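Local coordinates for protein perosamine synthetase (Caulobacter crescentus, PDB 3BN1) that transfers an amino group from L-glutamate to GDP-4-keto-6-deoxy-D-mannose, using pyridoxal 5'-phosphate, to make GDP-perosamine for the lipopolysaccharide O-antigen, at residues T30-S35 / M234-A239; V53-A58 / I198-D203; T64-A69 / C179-F184; L114-L119 / M142-E147; A166-K171 / A280-H285. One frame throughout, in Å; residues are numbered along the deposited sequence.

Contacts 2 and 3 share one mixed sheet: contact 2 pairs its outermost strand 55-59 with strand 196-200, and contact 3 lays helix 62-72 on the next strand, 179-183. The chemistry changes with depth. Contact 3, centred about 10 Å from the chain centre, has no hydrogen bond, whereas contact 2 runs from a backbone ladder to a charged cluster at its exposed end. Contact 4 is apolar too, but joins a short helical turn to helix 142-151 against the sheet. Contact 5 is a partly exposed loop pairing, tied to contact 4 by the Asp143-Arg169 salt bridge. Contact 1, buried and centred about 24 Å from the chain centre, also meets the second subunit.

Contact 1 (T30-S35 / M234-A239); sequences TTWISS and MTNIQA
Asn236 turns its side chain onto Trp32, its ND2 lying 3.4 Å from Trp32 CB while the same nitrogen donates to Trp32 O at 3.2 Å. The N-H...O angle of 166° makes this bond nearly straight, and the acceptor lies in the plane of the Asn236 amide; seen from the carbonyl, however, the donor stands above its plane. Chi1 (-160°) sets CG anti to the backbone N, and the turn of the amide then aims ND2 at Trp32 O. Two residues on, Ser34 O receives Asn236 N at 2.7 Å, so a single residue grips two carbonyls of the 30-35 loop. Thr235, the N-cap of helix 236-247, forms a capping box with Gln238: Gln238 N donates to Thr235 OG1 at 2.9 Å, and Thr235 N to Gln238 OE1. Beside this polar strip, Ile33 and Ile237 lie side by side and point the same way, with Ile237 CD1 3.8 Å from Ile33 CB. Ser35 CB rests 3.3 Å from Met234 O. The serine hydroxyls serve the dimer: Ser34 OG bonds Gly193 O and Ser35 OG bonds Glu194 OE2, both of the second subunit. The chemistry implies a loop docked on a helix start: the first-turn N-H of Asn236, which no preceding helical turn supplies with an acceptor, is satisfied by Ser34 O, and the loop's serines remain turned to the subunit interface.

Contact 2 (V53-A58 / I198-D203); sequences VKHAIA and ITTNDD
Strands 55-58 and 198-200 run antiparallel, their axes 4.6 Å apart at closest approach and 164° between directions, with His55-Thr200 and Ile57-Ile198 as hydrogen-bonded pairs around the non-hydrogen-bonded pair Ala56-Thr199. The ladder includes Ile57 N to Ile198 O at 2.7 Å and Ile198 N to Ile57 O at 2.8 Å. Past the strand ends, polar side chains take over. Asn201 OD1 accepts from Lys54 N at 2.7 Å and also lies against Val53 CB, with the asparagine and valine side chains crossing at about a right angle. Asp203 OD1 is held by two donors that arrive from opposite faces of the carboxylate plane: Lys54 NZ, on the syn side at 2.7 Å in a salt bridge, and His55 NE2, on the anti side at 2.9 Å. The histidine ring meets this oxygen edge-on, in its own plane, and is turned 83° from the carboxylate. Bends at chi3 (9°) and chi4 of Lys54 bring the chain back over the 198-203 segment, where NZ also donates to Asn201 O at 2.9 Å. On the face carrying Ile57 and Ile198 lie Arg210 and Met209 of helix 203-213 and Leu68 and Ala69 of helix 62-72; strand 179-183 continues the sheet beside Thr199, which bonds the backbone of Ala180.

Contact 3 (T64-A69 / C179-F184); sequences TALHLA and CATFSF
Thr181 of strand 179-183 lies against Leu66 and Ala65 of helix 62-72, a helix-on-sheet packing within the large domain of the aspartate aminotransferase fold. The helix axis passes 7.9 Å from the strand axis and runs nearly antiparallel to it, at 163°. Such a close approach is matched by small residues: Ala65 and Ala69, one helical turn apart, both direct their CB atoms at the strand. Ala65 CB sits 3.9 Å from Thr181 CB, and Ala69 CB touches the methyl of the same threonine besides reaching Cys179 SG at 4.0 Å. The conformation of Thr181 divides its two branches. OG1 stands between the backbone N and the carbonyl carbon (chi1 66°), while CG2 is anti to the carbonyl carbon and meets Ala65 O at 3.9 Å. Leu66 comes from the flank of the helix and crosses Thr181 at about a right angle; its CD2 lies against both OG1 and CG2 of Thr181. Cys179 also holds SG between the backbone N and the carbonyl carbon (chi1 55°), facing the helix. No hydrogen bond joins the segments, and every touching residue is buried. Leu66 also packs on Ile157 and Asp159 of strand 155-159, and beyond Thr181 the strand leads to Ser183, whose OG bonds the cofactor phosphate oxygen OP1 of the modified lysine at 188. At the tightest point of the interface, Leu66 CD2 comes to 3.1 Å from Thr181 OG1 and 3.8 Å from Thr181 CG2.

Contact 4 (L114-L119 / M142-E147); sequences LDAAKL and MDPILE
Leu114, at the start of the 114-119 segment, directs its side chain at Ile145 of helix 142-151, where its CD2 meets Ile145 CD1 at 4.3 Å. Asp115 turns the other way and acts as N-cap: its OD1 accepts from Ala117 N at 3.1 Å, the donor standing above the carboxylate plane, a capping bond at the start of the short, weakly bonded turn. Ala116 follows and makes the closest approach. Its CB lies 3.6 Å from Ile145 CG1 and 3.8 Å from Pro144 CB, so one methyl touches two consecutive residues of the facing helix. The small side chain fits a backbone separation of only 5.4 Å between Ala116 CA and Ile145 CA. Leu119 returns to the interface roughly one turn later and crosses Ile145 at about a right angle, bringing CD2 within 4.1 Å of Ile145 CG2. Ile145 therefore meets three residues with distinct atoms: CG1, anti to the carbonyl carbon (chi1 -64°), serves Ala116, CD1 serves Leu114, and CG2 serves Leu119. All four cross-segment pairs are apolar, and no hydrogen bond passes between the segments. This packing joins the 116-119 turn to helix 142-151 beside the central sheet: Leu114 and Leu119 both rest on Ile130 of strand 127-130, Leu114 also reaches Val105 of strand 101-105, and Met142 and Leu146 cover Val156 of strand 155-159.

Contact 5 (A166-K171 / A280-H285); sequences ATYRGK and ALTGRH
Arg169 N donates to Thr282 O at 2.7 Å in an almost perfectly straight bond, with an N-H...O angle of 178°. Two further bonds join Thr167 to Arg284: Arg284 N gives its hydrogen to Thr167 OG1 at 3.1 Å, and Thr167 N reaches a lone pair of Arg284 O in the carbonyl plane at 3.3 Å. With OG1 between the backbone N and the carbonyl carbon (chi1 57°), Thr167 can accept from the opposing backbone. A water links Thr167 O, to which it donates, with Thr282 OG1. Gly283 CA lies 3.2 Å from Thr167 O, a closeness that suits glycine, since a CB there would clash with that oxygen. Outward, Thr282 CB packs obliquely on the Tyr168 ring, 3.5 Å from CE1. Arg169, in the type I' turn from Tyr168 to Lys171, runs extended alongside the Tyr168 ring, with Tyr168 OH over the centre of its guanidinium. These groups have outside partners: Tyr168 OH bonds Asp141, while Arg169 and Arg284 form salt bridges with Asp143 and Glu257. Backbone groups and the Thr167 hydroxyl thus make the join between hairpin and loop 280-285, while the two arginines pair with acids elsewhere.

Contact 1 (T30-S35 / M234-A239)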
# COMPACT_ATOMS: atom_id res chain seq x y z
N THR A 30 20.09 -11.46 -4.84
CA THR A 30 19.60 -12.69 -4.21
C THR A 30 18.17 -13.02 -4.60
O THR A 30 17.67 -14.05 -4.24
CB THR A 30 19.61 -12.56 -2.71
OG1 THR A 30 19.02 -11.29 -2.36
CG2 THR A 30 21.07 -12.66 -2.21
N THR A 31 17.57 -12.10 -5.35
CA THR A 31 16.19 -12.15 -5.81
C THR A 31 15.11 -11.86 -4.77
O THR A 31 13.94 -11.80 -5.12
CB THR A 31 15.93 -13.37 -6.73
OG1 THR A 31 15.99 -14.57 -5.95
CG2 THR A 31 16.99 -13.42 -7.84
N TRP A 32 15.50 -11.61 -3.51
CA TRP A 32 14.54 -11.29 -2.42
C TRP A 32 14.02 -9.82 -2.59
O TRP A 32 14.57 -8.90 -2.00
CB TRP A 32 15.21 -11.38 -1.04
CG TRP A 32 15.46 -12.75 -0.77
CD1 TRP A 32 16.64 -13.39 -0.90
CD2 TRP A 32 14.47 -13.73 -0.50
NE1 TRP A 32 16.46 -14.72 -0.64
CE2 TRP A 32 15.13 -14.95 -0.40
CE3 TRP A 32 13.10 -13.67 -0.27
CZ2 TRP A 32 14.47 -16.12 -0.05
CZ3 TRP A 32 12.43 -14.84 0.04
CH2 TRP A 32 13.12 -16.05 0.15
N ILE A 33 13.08 -9.57 -3.49
CA ILE A 33 12.63 -8.18 -3.77
C ILE A 33 11.14 -7.92 -3.36
O ILE A 33 10.56 -6.83 -3.51
CB ILE A 33 12.87 -7.87 -5.27
CG1 ILE A 33 11.90 -8.69 -6.15
CG2 ILE A 33 14.36 -8.08 -5.65
CD1 ILE A 33 11.62 -8.08 -7.59
N SER A 34 10.53 -8.95 -2.81
CA SER A 34 9.12 -8.89 -2.37
C SER A 34 9.04 -8.63 -0.86
O SER A 34 10.02 -8.24 -0.22
CB SER A 34 8.37 -10.16 -2.82
OG SER A 34 6.96 -10.05 -2.71
N SER A 35 7.86 -8.88 -0.31
CA SER A 35 7.58 -8.64 1.08
C SER A 35 8.00 -9.71 2.04
O SER A 35 7.37 -9.87 3.08
CB SER A 35 6.13 -8.24 1.32
OG SER A 35 5.31 -9.20 0.69
N MET A 234 5.59 -4.11 3.66
CA MET A 234 6.73 -3.40 3.08
C MET A 234 7.57 -4.41 2.25
O MET A 234 7.68 -5.58 2.64
CB MET A 234 7.67 -2.89 4.21
CG MET A 234 8.77 -2.01 3.64
SD MET A 234 9.83 -1.34 4.90
CE MET A 234 8.84 0.11 5.52
N THR A 235 8.16 -3.97 1.13
CA THR A 235 9.06 -4.85 0.41
C THR A 235 10.46 -4.93 1.09
O THR A 235 10.86 -4.04 1.88
CB THR A 235 9.34 -4.40 -1.03
OG1 THR A 235 9.97 -3.07 -1.08
CG2 THR A 235 8.07 -4.51 -1.83
N ASN A 236 11.19 -6.00 0.78
CA ASN A 236 12.54 -6.19 1.30
C ASN A 236 13.42 -5.08 0.73
O ASN A 236 14.38 -4.67 1.38
CB ASN A 236 13.09 -7.56 0.87
CG ASN A 236 14.28 -8.06 1.74
OD1 ASN A 236 14.30 -7.90 2.97
ND2 ASN A 236 15.23 -8.73 1.09
N ILE A 237 13.12 -4.62 -0.48
CA ILE A 237 13.89 -3.52 -1.09
C ILE A 237 13.68 -2.21 -0.30
O ILE A 237 14.65 -1.55 0.06
CB ILE A 237 13.48 -3.28 -2.62
CG1 ILE A 237 14.19 -4.34 -3.52
CG2 ILE A 237 13.91 -1.84 -3.02
CD1 ILE A 237 13.97 -4.26 -5.05
N GLN A 238 12.42 -1.89 0.04
CA GLN A 238 12.15 -0.69 0.83
C GLN A 238 12.82 -0.84 2.21
O GLN A 238 13.34 0.11 2.76
CB GLN A 238 10.64 -0.49 1.06
CG GLN A 238 9.82 -0.16 -0.21
CD GLN A 238 8.36 -0.63 -0.12
OE1 GLN A 238 8.01 -1.63 -0.71
NE2 GLN A 238 7.54 0.08 0.64
N ALA A 239 12.78 -2.04 2.80
CA ALA A 239 13.38 -2.20 4.14
C ALA A 239 14.90 -2.06 4.06
O ALA A 239 15.58 -1.61 5.01
CB ALA A 239 13.02 -3.57 4.79

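Contact 2 (V53-A58 / I198-D203)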
# COMPACT_ATOMS: atom_id res chain seq x y z
N VAL A 53 11.24 0.50 21.84
CA VAL A 53 9.98 -0.21 22.14
C VAL A 53 10.18 -1.65 21.76
O VAL A 53 11.18 -1.99 21.11
CB VAL A 53 8.81 0.32 21.27
CG1 VAL A 53 8.45 1.73 21.59
CG2 VAL A 53 9.13 0.15 19.80
N LYS A 54 9.22 -2.50 22.11
CA LYS A 54 9.33 -3.91 21.76
C LYS A 54 9.06 -4.25 20.32
O LYS A 54 9.79 -5.07 19.72
CB LYS A 54 8.55 -4.81 22.72
CG LYS A 54 8.71 -4.33 24.19
CD LYS A 54 8.03 -5.12 25.24
CE LYS A 54 7.42 -6.42 24.74
NZ LYS A 54 6.04 -6.56 25.30
N HIS A 55 8.05 -3.63 19.73
CA HIS A 55 7.72 -4.03 18.37
C HIS A 55 7.72 -2.94 17.36
O HIS A 55 7.34 -1.81 17.65
CB HIS A 55 6.33 -4.62 18.36
CG HIS A 55 6.05 -5.55 19.50
ND1 HIS A 55 6.47 -6.86 19.49
CD2 HIS A 55 5.37 -5.37 20.65
CE1 HIS A 55 6.10 -7.44 20.63
NE2 HIS A 55 5.41 -6.56 21.33
N ALA A 56 8.04 -3.32 16.14
CA ALA A 56 7.92 -2.38 15.02
C ALA A 56 7.42 -3.20 13.82
O ALA A 56 7.95 -4.29 13.51
CB ALA A 56 9.18 -1.67 14.74
N ILE A 57 6.35 -2.71 13.22
CA ILE A 57 5.67 -3.34 12.09
C ILE A 57 5.78 -2.48 10.84
O ILE A 57 5.17 -1.41 10.75
CB ILE A 57 4.16 -3.59 12.47
CG1 ILE A 57 3.98 -4.53 13.69
CG2 ILE A 57 3.42 -4.28 11.28
CD1 ILE A 57 4.02 -3.86 15.11
N ALA A 58 6.62 -2.93 9.90
CA ALA A 58 6.91 -2.24 8.66
C ALA A 58 5.73 -2.37 7.70
O ALA A 58 5.18 -3.44 7.48
CB ALA A 58 8.12 -2.87 8.02
N ILE A 198 4.80 0.94 12.18
CA ILE A 198 4.03 1.12 13.43
C ILE A 198 4.91 0.64 14.60
O ILE A 198 5.52 -0.44 14.49
CB ILE A 198 2.72 0.26 13.50
CG1 ILE A 198 1.90 0.47 12.23
CG2 ILE A 198 1.91 0.53 14.81
CD1 ILE A 198 0.79 -0.54 12.10
N THR A 199 4.90 1.38 15.71
CA THR A 199 5.64 0.98 16.90
C THR A 199 4.67 0.80 18.07
O THR A 199 3.62 1.44 18.13
CB THR A 199 6.76 1.96 17.27
OG1 THR A 199 6.20 3.25 17.46
CG2 THR A 199 7.85 2.02 16.21
N THR A 200 4.96 -0.20 18.88
CA THR A 200 4.16 -0.52 20.02
C THR A 200 4.84 -1.42 21.01
O THR A 200 5.77 -2.14 20.69
CB THR A 200 2.79 -1.12 19.64
OG1 THR A 200 1.95 -1.11 20.80
CG2 THR A 200 2.93 -2.60 19.15
N ASN A 201 4.41 -1.33 22.27
CA ASN A 201 4.98 -2.23 23.25
C ASN A 201 4.05 -3.41 23.52
O ASN A 201 4.52 -4.43 23.98
CB ASN A 201 5.36 -1.52 24.56
CG ASN A 201 6.70 -0.75 24.43
OD1 ASN A 201 7.73 -1.31 24.04
ND2 ASN A 201 6.66 0.55 24.70
N ASP A 202 2.76 -3.30 23.19
CA ASP A 202 1.76 -4.32 23.45
C ASP A 202 1.83 -5.49 22.50
O ASP A 202 1.67 -5.33 21.30
CB ASP A 202 0.37 -3.76 23.40
CG ASP A 202 -0.68 -4.80 23.71
OD1 ASP A 202 -0.81 -5.13 24.90
OD2 ASP A 202 -1.32 -5.31 22.77
N ASP A 203 2.07 -6.68 23.05
CA ASP A 203 2.27 -7.85 22.19
C ASP A 203 1.04 -8.21 21.40
O ASP A 203 1.09 -8.75 20.32
CB ASP A 203 2.56 -9.10 23.02
CG ASP A 203 3.90 -9.07 23.75
OD1 ASP A 203 4.72 -8.15 23.61
OD2 ASP A 203 4.14 -10.03 24.49

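Contact 3 (T64-A69 / C179-F184)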
# COMPACT_ATOMS: atom_id res chain seq x y z
N THR A 64 -1.10 3.94 5.33
CA THR A 64 -1.67 2.62 5.58
C THR A 64 -1.31 2.14 7.00
O THR A 64 -2.07 1.40 7.62
CB THR A 64 -1.17 1.63 4.51
OG1 THR A 64 0.26 1.61 4.51
CG2 THR A 64 -1.65 2.08 3.09
N ALA A 65 -0.17 2.63 7.49
CA ALA A 65 0.32 2.42 8.83
C ALA A 65 -0.78 2.93 9.75
O ALA A 65 -1.25 2.23 10.66
CB ALA A 65 1.60 3.26 9.04
N LEU A 66 -1.17 4.19 9.55
CA LEU A 66 -2.23 4.69 10.40
C LEU A 66 -3.49 3.85 10.35
O LEU A 66 -4.06 3.48 11.37
CB LEU A 66 -2.55 6.11 9.94
CG LEU A 66 -1.55 7.13 10.47
CD1 LEU A 66 -1.72 8.54 9.76
CD2 LEU A 66 -1.68 7.27 11.99
N HIS A 67 -3.97 3.59 9.14
CA HIS A 67 -5.17 2.77 8.97
C HIS A 67 -4.99 1.44 9.71
O HIS A 67 -5.85 1.04 10.49
CB HIS A 67 -5.52 2.51 7.44
CG HIS A 67 -6.80 1.73 7.21
ND1 HIS A 67 -7.04 0.98 6.07
CD2 HIS A 67 -7.92 1.62 7.98
CE1 HIS A 67 -8.24 0.42 6.16
NE2 HIS A 67 -8.80 0.79 7.31
N LEU A 68 -3.88 0.77 9.43
CA LEU A 68 -3.65 -0.50 10.05
C LEU A 68 -3.70 -0.39 11.59
O LEU A 68 -4.35 -1.19 12.27
CB LEU A 68 -2.28 -1.04 9.62
CG LEU A 68 -1.87 -2.38 10.23
CD1 LEU A 68 -2.90 -3.47 9.81
CD2 LEU A 68 -0.51 -2.72 9.67
N ALA A 69 -2.98 0.56 12.17
CA ALA A 69 -2.96 0.62 13.65
C ALA A 69 -4.37 0.88 14.23
O ALA A 69 -4.78 0.34 15.28
CB ALA A 69 -1.99 1.75 14.06
N CYS A 179 0.35 3.14 20.53
CA CYS A 179 1.14 2.74 19.37
C CYS A 179 1.43 4.04 18.66
O CYS A 179 1.08 5.13 19.14
CB CYS A 179 0.41 1.76 18.43
SG CYS A 179 -1.21 2.43 17.90
N ALA A 180 2.19 3.96 17.58
CA ALA A 180 2.50 5.23 16.88
C ALA A 180 2.83 4.82 15.47
O ALA A 180 3.20 3.66 15.24
CB ALA A 180 3.75 5.87 17.47
N THR A 181 2.81 5.81 14.57
CA THR A 181 3.16 5.53 13.17
C THR A 181 4.18 6.55 12.64
O THR A 181 4.35 7.68 13.16
CB THR A 181 1.92 5.49 12.27
OG1 THR A 181 1.41 6.81 12.26
CG2 THR A 181 0.82 4.62 12.90
N PHE A 182 4.91 6.06 11.65
CA PHE A 182 5.92 6.85 10.97
C PHE A 182 5.80 6.67 9.48
O PHE A 182 5.30 5.65 8.96
CB PHE A 182 7.32 6.38 11.35
CG PHE A 182 7.63 6.53 12.80
CD1 PHE A 182 7.27 5.53 13.72
CD2 PHE A 182 8.30 7.67 13.25
CE1 PHE A 182 7.53 5.69 15.09
CE2 PHE A 182 8.72 7.79 14.56
CZ PHE A 182 8.29 6.81 15.51
N SER A 183 6.35 7.67 8.80
CA SER A 183 6.35 7.71 7.34
C SER A 183 7.78 7.79 6.80
O SER A 183 8.60 8.60 7.26
CB SER A 183 5.67 8.98 6.86
OG SER A 183 5.84 9.08 5.45
N PHE A 184 8.08 6.99 5.77
CA PHE A 184 9.40 7.05 5.13
C PHE A 184 9.13 7.48 3.70
O PHE A 184 9.88 7.18 2.79
CB PHE A 184 10.07 5.70 5.18
CG PHE A 184 10.03 5.09 6.55
CD1 PHE A 184 10.58 5.78 7.63
CD2 PHE A 184 9.53 3.79 6.77
CE1 PHE A 184 10.57 5.22 8.93
CE2 PHE A 184 9.50 3.22 8.05
CZ PHE A 184 10.04 3.93 9.14

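Contact 4 (L114-L119 / M142-E147)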
# COMPACT_ATOMS: atom_id res chain seq x y z
N LEU A 114 -1.21 19.80 18.82
CA LEU A 114 -2.44 19.57 19.55
C LEU A 114 -2.48 20.32 20.88
O LEU A 114 -1.60 20.16 21.72
CB LEU A 114 -2.55 18.06 19.82
CG LEU A 114 -3.96 17.67 20.21
CD1 LEU A 114 -4.00 16.15 19.96
CD2 LEU A 114 -4.26 18.02 21.67
N ASP A 115 -3.52 21.12 21.11
CA ASP A 115 -3.58 21.85 22.37
C ASP A 115 -4.27 20.99 23.45
O ASP A 115 -5.49 20.75 23.42
CB ASP A 115 -4.30 23.13 22.05
CG ASP A 115 -4.40 24.02 23.29
OD1 ASP A 115 -4.07 23.57 24.40
OD2 ASP A 115 -4.86 25.17 23.13
N ALA A 116 -3.47 20.41 24.33
CA ALA A 116 -3.99 19.49 25.37
C ALA A 116 -5.10 20.04 26.25
O ALA A 116 -6.02 19.32 26.67
CB ALA A 116 -2.88 18.90 26.22
N ALA A 117 -5.07 21.36 26.38
CA ALA A 117 -6.08 22.08 27.12
C ALA A 117 -7.43 22.12 26.44
O ALA A 117 -8.38 22.50 27.11
CB ALA A 117 -5.63 23.48 27.48
N LYS A 118 -7.52 21.75 25.15
CA LYS A 118 -8.81 21.80 24.45
C LYS A 118 -9.37 20.38 24.28
O LYS A 118 -10.48 20.14 23.78
CB LYS A 118 -8.67 22.50 23.09
CG LYS A 118 -8.17 23.92 23.27
CD LYS A 118 -8.56 24.88 22.12
CE LYS A 118 -9.42 26.05 22.67
NZ LYS A 118 -8.87 27.44 22.48
N LEU A 119 -8.60 19.42 24.74
CA LEU A 119 -9.04 18.05 24.59
C LEU A 119 -10.28 17.61 25.36
O LEU A 119 -11.22 17.00 24.81
CB LEU A 119 -7.89 17.17 25.05
CG LEU A 119 -7.37 15.90 24.40
CD1 LEU A 119 -7.52 15.98 22.85
CD2 LEU A 119 -5.91 15.75 24.93
N MET A 142 2.98 15.59 25.49
CA MET A 142 2.44 14.28 25.83
C MET A 142 1.89 13.98 27.18
O MET A 142 0.85 13.35 27.32
CB MET A 142 3.34 13.14 25.33
CG MET A 142 3.55 13.17 23.84
SD MET A 142 1.98 12.92 22.92
CE MET A 142 1.39 11.28 23.51
N ASP A 143 2.58 14.48 28.20
CA ASP A 143 2.13 14.16 29.53
C ASP A 143 0.70 14.65 29.77
O ASP A 143 -0.17 13.88 30.17
CB ASP A 143 3.19 14.66 30.52
CG ASP A 143 4.42 13.75 30.58
OD1 ASP A 143 4.41 12.64 29.94
OD2 ASP A 143 5.40 14.14 31.26
N PRO A 144 0.39 15.90 29.50
CA PRO A 144 -1.00 16.30 29.76
C PRO A 144 -2.01 15.50 28.90
O PRO A 144 -3.15 15.27 29.29
CB PRO A 144 -1.03 17.79 29.31
CG PRO A 144 0.34 18.16 29.09
CD PRO A 144 1.29 17.06 29.41
N ILE A 145 -1.58 15.14 27.70
CA ILE A 145 -2.49 14.49 26.81
C ILE A 145 -2.73 13.05 27.35
O ILE A 145 -3.84 12.50 27.30
CB ILE A 145 -1.84 14.43 25.40
CG1 ILE A 145 -1.61 15.82 24.80
CG2 ILE A 145 -2.57 13.42 24.49
CD1 ILE A 145 -0.99 15.78 23.39
N LEU A 146 -1.65 12.42 27.80
CA LEU A 146 -1.74 11.07 28.37
C LEU A 146 -2.56 11.17 29.66
O LEU A 146 -3.39 10.28 29.98
CB LEU A 146 -0.35 10.50 28.65
CG LEU A 146 0.43 10.14 27.37
CD1 LEU A 146 1.84 9.79 27.73
CD2 LEU A 146 -0.23 8.89 26.70
N GLU A 147 -2.37 12.28 30.39
CA GLU A 147 -3.16 12.48 31.61
C GLU A 147 -4.67 12.43 31.31
O GLU A 147 -5.42 11.68 31.96
CB GLU A 147 -2.73 13.75 32.37
CG GLU A 147 -3.36 13.90 33.78
CD GLU A 147 -4.86 14.24 33.80
OE1 GLU A 147 -5.37 14.98 32.92
OE2 GLU A 147 -5.58 13.79 34.73

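Contact 5 (A166-K171 / A280-H285)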
# COMPACT_ATOMS: atom_id res chain seq x y z
N ALA A 166 12.86 12.27 17.39
CA ALA A 166 12.52 13.28 18.38
C ALA A 166 12.39 12.60 19.75
O ALA A 166 12.15 11.40 19.85
CB ALA A 166 11.14 14.03 17.94
N THR A 167 12.54 13.36 20.82
CA THR A 167 12.38 12.76 22.15
C THR A 167 11.56 13.72 23.02
O THR A 167 11.45 14.93 22.76
CB THR A 167 13.74 12.52 22.88
OG1 THR A 167 14.43 13.78 22.97
CG2 THR A 167 14.58 11.49 22.16
N TYR A 168 11.04 13.18 24.11
CA TYR A 168 10.19 13.94 25.00
C TYR A 168 10.42 13.37 26.39
O TYR A 168 10.18 12.18 26.65
CB TYR A 168 8.72 13.70 24.58
CG TYR A 168 7.72 14.38 25.48
CD1 TYR A 168 7.32 15.71 25.22
CD2 TYR A 168 7.21 13.73 26.63
CE1 TYR A 168 6.46 16.39 26.06
CE2 TYR A 168 6.31 14.42 27.50
CZ TYR A 168 5.93 15.75 27.21
OH TYR A 168 5.01 16.43 28.02
N ARG A 169 10.89 14.22 27.28
CA ARG A 169 11.13 13.81 28.66
C ARG A 169 11.67 12.38 28.82
O ARG A 169 11.17 11.55 29.60
CB ARG A 169 9.88 14.07 29.47
CG ARG A 169 9.52 15.57 29.41
CD ARG A 169 8.27 15.79 30.20
NE ARG A 169 7.80 17.20 30.11
CZ ARG A 169 6.62 17.66 30.58
NH1 ARG A 169 5.74 16.86 31.19
NH2 ARG A 169 6.29 18.95 30.45
N GLY A 170 12.72 12.14 28.03
CA GLY A 170 13.56 10.95 27.99
C GLY A 170 13.15 9.77 27.11
O GLY A 170 13.77 8.69 27.16
N LYS A 171 12.09 9.99 26.34
CA LYS A 171 11.52 8.94 25.49
C LYS A 171 11.52 9.38 24.04
O LYS A 171 11.30 10.55 23.77
CB LYS A 171 10.08 8.73 25.94
CG LYS A 171 9.99 8.20 27.42
CD LYS A 171 8.54 7.83 27.67
CE LYS A 171 8.42 6.39 28.17
NZ LYS A 171 7.79 5.54 27.12
N ALA A 280 9.96 23.83 22.12
CA ALA A 280 9.71 23.40 23.52
C ALA A 280 10.96 22.77 24.15
O ALA A 280 11.68 22.01 23.51
CB ALA A 280 8.56 22.37 23.57
N LEU A 281 11.15 22.96 25.45
CA LEU A 281 12.33 22.36 26.07
C LEU A 281 12.06 20.94 26.55
O LEU A 281 12.79 20.44 27.40
CB LEU A 281 12.82 23.24 27.23
CG LEU A 281 13.20 24.67 26.88
CD1 LEU A 281 13.60 25.48 28.12
CD2 LEU A 281 14.34 24.59 25.86
N THR A 282 11.01 20.31 26.02
CA THR A 282 10.58 18.94 26.39
C THR A 282 11.47 17.78 25.92
O THR A 282 11.45 16.70 26.52
CB THR A 282 9.17 18.67 25.92
OG1 THR A 282 9.09 18.99 24.52
CG2 THR A 282 8.23 19.54 26.70
N GLY A 283 12.29 18.03 24.90
CA GLY A 283 13.19 17.03 24.34
C GLY A 283 13.66 17.59 23.01
O GLY A 283 13.50 18.79 22.72
N ARG A 284 14.15 16.71 22.15
CA ARG A 284 14.70 17.11 20.85
C ARG A 284 13.63 17.29 19.80
O ARG A 284 12.78 16.40 19.59
CB ARG A 284 15.58 15.99 20.32
CG ARG A 284 16.32 16.36 19.05
CD ARG A 284 17.28 15.27 18.61
NE ARG A 284 18.31 15.81 17.70
CZ ARG A 284 19.35 15.09 17.27
NH1 ARG A 284 19.44 13.81 17.62
NH2 ARG A 284 20.30 15.63 16.50
N HIS A 285 13.74 18.41 19.12
CA HIS A 285 12.89 18.76 18.00
C HIS A 285 13.79 18.45 16.80
O HIS A 285 14.88 19.01 16.63
CB HIS A 285 12.64 20.23 18.09
CG HIS A 285 11.70 20.75 17.06
ND1 HIS A 285 11.67 20.26 15.77
CD2 HIS A 285 10.84 21.80 17.11
CE1 HIS A 285 10.82 20.98 15.07
NE2 HIS A 285 10.29 21.90 15.85
O HOH W 1 9.74 17.14 22.82